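Local coordinates for methyltransferase-like protein 5 (Pyrococcus horikoshii, PDB 1WY7), which binds S-adenosyl-L-homocysteine in a methyltransferase fold and is probably an S-adenosylmethionine-dependent methyltransferase acting on RNA, at residues R172-I177 / T194-R199. Residues are numbered along the deposited sequence; the frame is centred on the assembly and turned at random.
Sequences RLTTKI and TVDIYR
L173 and I197 form one hydrogen-bonded pair of an antiparallel hairpin and T175 and V195 the next, within the strand segments 172-177 and 194-199, whose axes run at 157° and approach to 4.4 Å. Each pair exchanges two amide-carbonyl bonds; the shortest joins I197 N to L173 O at 2.7 Å. R172-Y198, T174-D196 and K176-T194 are the non-hydrogen-bonded pairs, where the CA atoms come closer and CA-H...O contacts form, such as R172 CA to I197 O at 3.2 Å.

The face carrying R172, T174, D196 and Y198 is largely polar. T174 OG1, anti to the carbonyl carbon (chi1 -50°), donates to D196 OD2 at 2.7 Å, meeting the oxygen nearly along its C-O axis; the two side chains run alongside each other in the same direction. R172 reaches the same carboxylate obliquely: its NE is 3.8 Å from D196 OD2, a long salt bridge of charge alone, since the oxygen stands clear of the guanidinium plane and none of the group's N-H bonds is aimed at it. The aliphatic part of R172 does the packing, CG sitting over one face of the Y198 ring, offset toward the rim, in a CH-pi contact 4.2 Å from the centroid. A water in the guanidinium plane accepts from R172 NH2 and donates weakly to Y198 OH. On the other face, L173 CB meets I197 CB and T175 OG1 lies 4.0 Å from I197 CD1; this hydroxyl, buried by the contact, has no hydrogen-bonding partner in the model.

D196 OD1 is also salt-bridged to R155 of helix 152-164, which packs on Y198, while helix 32-44 covers L173, I177 and I197. The hairpin forms one end of the seven-stranded methyltransferase sheet; strand 191-202, the one reversed strand, lies between strand 143-149 and the outermost strand 167-179.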
loop_
_atom_site.group_PDB
_atom_site.type_symbol
_atom_site.label_atom_id
_atom_site.label_comp_id
_atom_site.label_asym_id
_atom_site.label_seq_id
_atom_site.Cartn_x
_atom_site.Cartn_y
_atom_site.Cartn_z
ATOM N N ARG A 172 -13.686 3.983 -4.786
ATOM C CA ARG A 172 -12.787 3.455 -5.802
ATOM C C ARG A 172 -12.408 4.634 -6.688
ATOM O O ARG A 172 -13.254 5.178 -7.400
ATOM C CB ARG A 172 -13.451 2.361 -6.654
ATOM C CG ARG A 172 -12.476 1.696 -7.647
ATOM C CD ARG A 172 -13.169 0.814 -8.684
ATOM N NE ARG A 172 -13.732 1.606 -9.776
ATOM C CZ ARG A 172 -14.568 1.142 -10.700
ATOM N NH1 ARG A 172 -15.019 1.949 -11.651
ATOM N NH2 ARG A 172 -14.964 -0.125 -10.675
ATOM N N LEU A 173 -11.146 5.039 -6.621
ATOM C CA LEU A 173 -10.658 6.145 -7.427
ATOM C C LEU A 173 -9.775 5.570 -8.514
ATOM O O LEU A 173 -8.939 4.700 -8.254
ATOM C CB LEU A 173 -9.852 7.133 -6.578
ATOM C CG LEU A 173 -10.408 7.610 -5.226
ATOM C CD1 LEU A 173 -9.736 8.929 -4.889
ATOM C CD2 LEU A 173 -11.921 7.776 -5.246
ATOM N N THR A 174 -9.951 6.055 -9.735
ATOM C CA THR A 174 -9.157 5.561 -10.842
ATOM C C THR A 174 -8.163 6.612 -11.337
ATOM O O THR A 174 -8.534 7.764 -11.591
ATOM C CB THR A 174 -10.072 5.112 -11.989
ATOM O OG1 THR A 174 -11.078 4.234 -11.465
ATOM C CG2 THR A 174 -9.276 4.379 -13.060
ATOM N N THR A 175 -6.895 6.213 -11.438
ATOM C CA THR A 175 -5.816 7.088 -11.903
ATOM C C THR A 175 -4.785 6.325 -12.712
ATOM O O THR A 175 -4.674 5.104 -12.622
ATOM C CB THR A 175 -5.012 7.753 -10.756
ATOM O OG1 THR A 175 -5.027 6.900 -9.608
ATOM C CG2 THR A 175 -5.562 9.126 -10.420
ATOM N N LYS A 176 -4.010 7.071 -13.488
ATOM C CA LYS A 176 -2.960 6.498 -14.310
ATOM C C LYS A 176 -1.643 6.766 -13.610
ATOM O O LYS A 176 -1.386 7.885 -13.166
ATOM C CB LYS A 176 -2.940 7.168 -15.686
ATOM C CG LYS A 176 -4.326 7.502 -16.212
ATOM C CD LYS A 176 -4.306 8.023 -17.645
ATOM C CE LYS A 176 -4.177 6.884 -18.643
ATOM N NZ LYS A 176 -4.369 7.349 -20.044
ATOM N N ILE A 177 -0.810 5.744 -13.486
ATOM C CA ILE A 177 0.488 5.936 -12.857
ATOM C C ILE A 177 1.562 5.636 -13.879
ATOM O O ILE A 177 1.294 5.036 -14.918
ATOM C CB ILE A 177 0.695 5.007 -11.640
ATOM C CG1 ILE A 177 0.651 3.535 -12.077
ATOM C CG2 ILE A 177 -0.365 5.310 -10.578
ATOM C CD1 ILE A 177 0.975 2.558 -10.953
ATOM N N THR A 194 -3.239 1.988 -15.661
ATOM C CA THR A 194 -4.352 2.589 -14.975
ATOM C C THR A 194 -4.715 1.698 -13.805
ATOM O O THR A 194 -4.954 0.506 -13.980
ATOM C CB THR A 194 -5.534 2.720 -15.908
ATOM O OG1 THR A 194 -5.119 3.444 -17.071
ATOM C CG2 THR A 194 -6.675 3.454 -15.216
ATOM N N VAL A 195 -4.736 2.275 -12.609
ATOM C CA VAL A 195 -5.073 1.516 -11.414
ATOM C C VAL A 195 -6.278 2.111 -10.686
ATOM O O VAL A 195 -6.642 3.273 -10.893
ATOM C CB VAL A 195 -3.873 1.473 -10.396
ATOM C CG1 VAL A 195 -2.669 0.745 -11.007
ATOM C CG2 VAL A 195 -3.468 2.889 -9.994
ATOM N N ASP A 196 -6.897 1.288 -9.846
ATOM C CA ASP A 196 -8.019 1.696 -9.021
ATOM C C ASP A 196 -7.479 1.700 -7.600
ATOM O O ASP A 196 -6.726 0.800 -7.206
ATOM C CB ASP A 196 -9.172 0.685 -9.078
ATOM C CG ASP A 196 -9.897 0.688 -10.401
ATOM O OD1 ASP A 196 -10.225 -0.416 -10.877
ATOM O OD2 ASP A 196 -10.143 1.779 -10.960
ATOM N N ILE A 197 -7.852 2.717 -6.840
ATOM C CA ILE A 197 -7.468 2.808 -5.445
ATOM C C ILE A 197 -8.776 2.481 -4.719
ATOM O O ILE A 197 -9.776 3.194 -4.865
ATOM C CB ILE A 197 -6.988 4.228 -5.089
ATOM C CG1 ILE A 197 -5.766 4.576 -5.940
ATOM C CG2 ILE A 197 -6.680 4.312 -3.602
ATOM C CD1 ILE A 197 -5.218 5.958 -5.695
ATOM N N TYR A 198 -8.776 1.387 -3.966
ATOM C CA TYR A 198 -9.973 0.958 -3.255
ATOM C C TYR A 198 -9.955 1.248 -1.775
ATOM O O TYR A 198 -8.902 1.338 -1.158
ATOM C CB TYR A 198 -10.180 -0.564 -3.356
ATOM C CG TYR A 198 -10.508 -1.134 -4.709
ATOM C CD1 TYR A 198 -9.502 -1.414 -5.638
ATOM C CD2 TYR A 198 -11.825 -1.459 -5.044
ATOM C CE1 TYR A 198 -9.803 -2.013 -6.870
ATOM C CE2 TYR A 198 -12.133 -2.056 -6.270
ATOM C CZ TYR A 198 -11.118 -2.324 -7.172
ATOM O OH TYR A 198 -11.427 -2.858 -8.397
ATOM N N ARG A 199 -11.153 1.371 -1.220
ATOM C CA ARG A 199 -11.343 1.525 0.208
ATOM C C ARG A 199 -12.405 0.480 0.529
ATOM O O ARG A 199 -13.523 0.561 0.020
ATOM C CB ARG A 199 -11.879 2.889 0.596
ATOM C CG ARG A 199 -12.092 2.947 2.110
ATOM C CD ARG A 199 -12.673 4.239 2.601
ATOM N NE ARG A 199 -12.755 4.223 4.060
ATOM C CZ ARG A 199 -13.801 3.781 4.752
ATOM N NH1 ARG A 199 -13.762 3.805 6.080
ATOM N NH2 ARG A 199 -14.888 3.333 4.118
HETATM O O HOH W 1 -14.648 -2.358 -9.048
#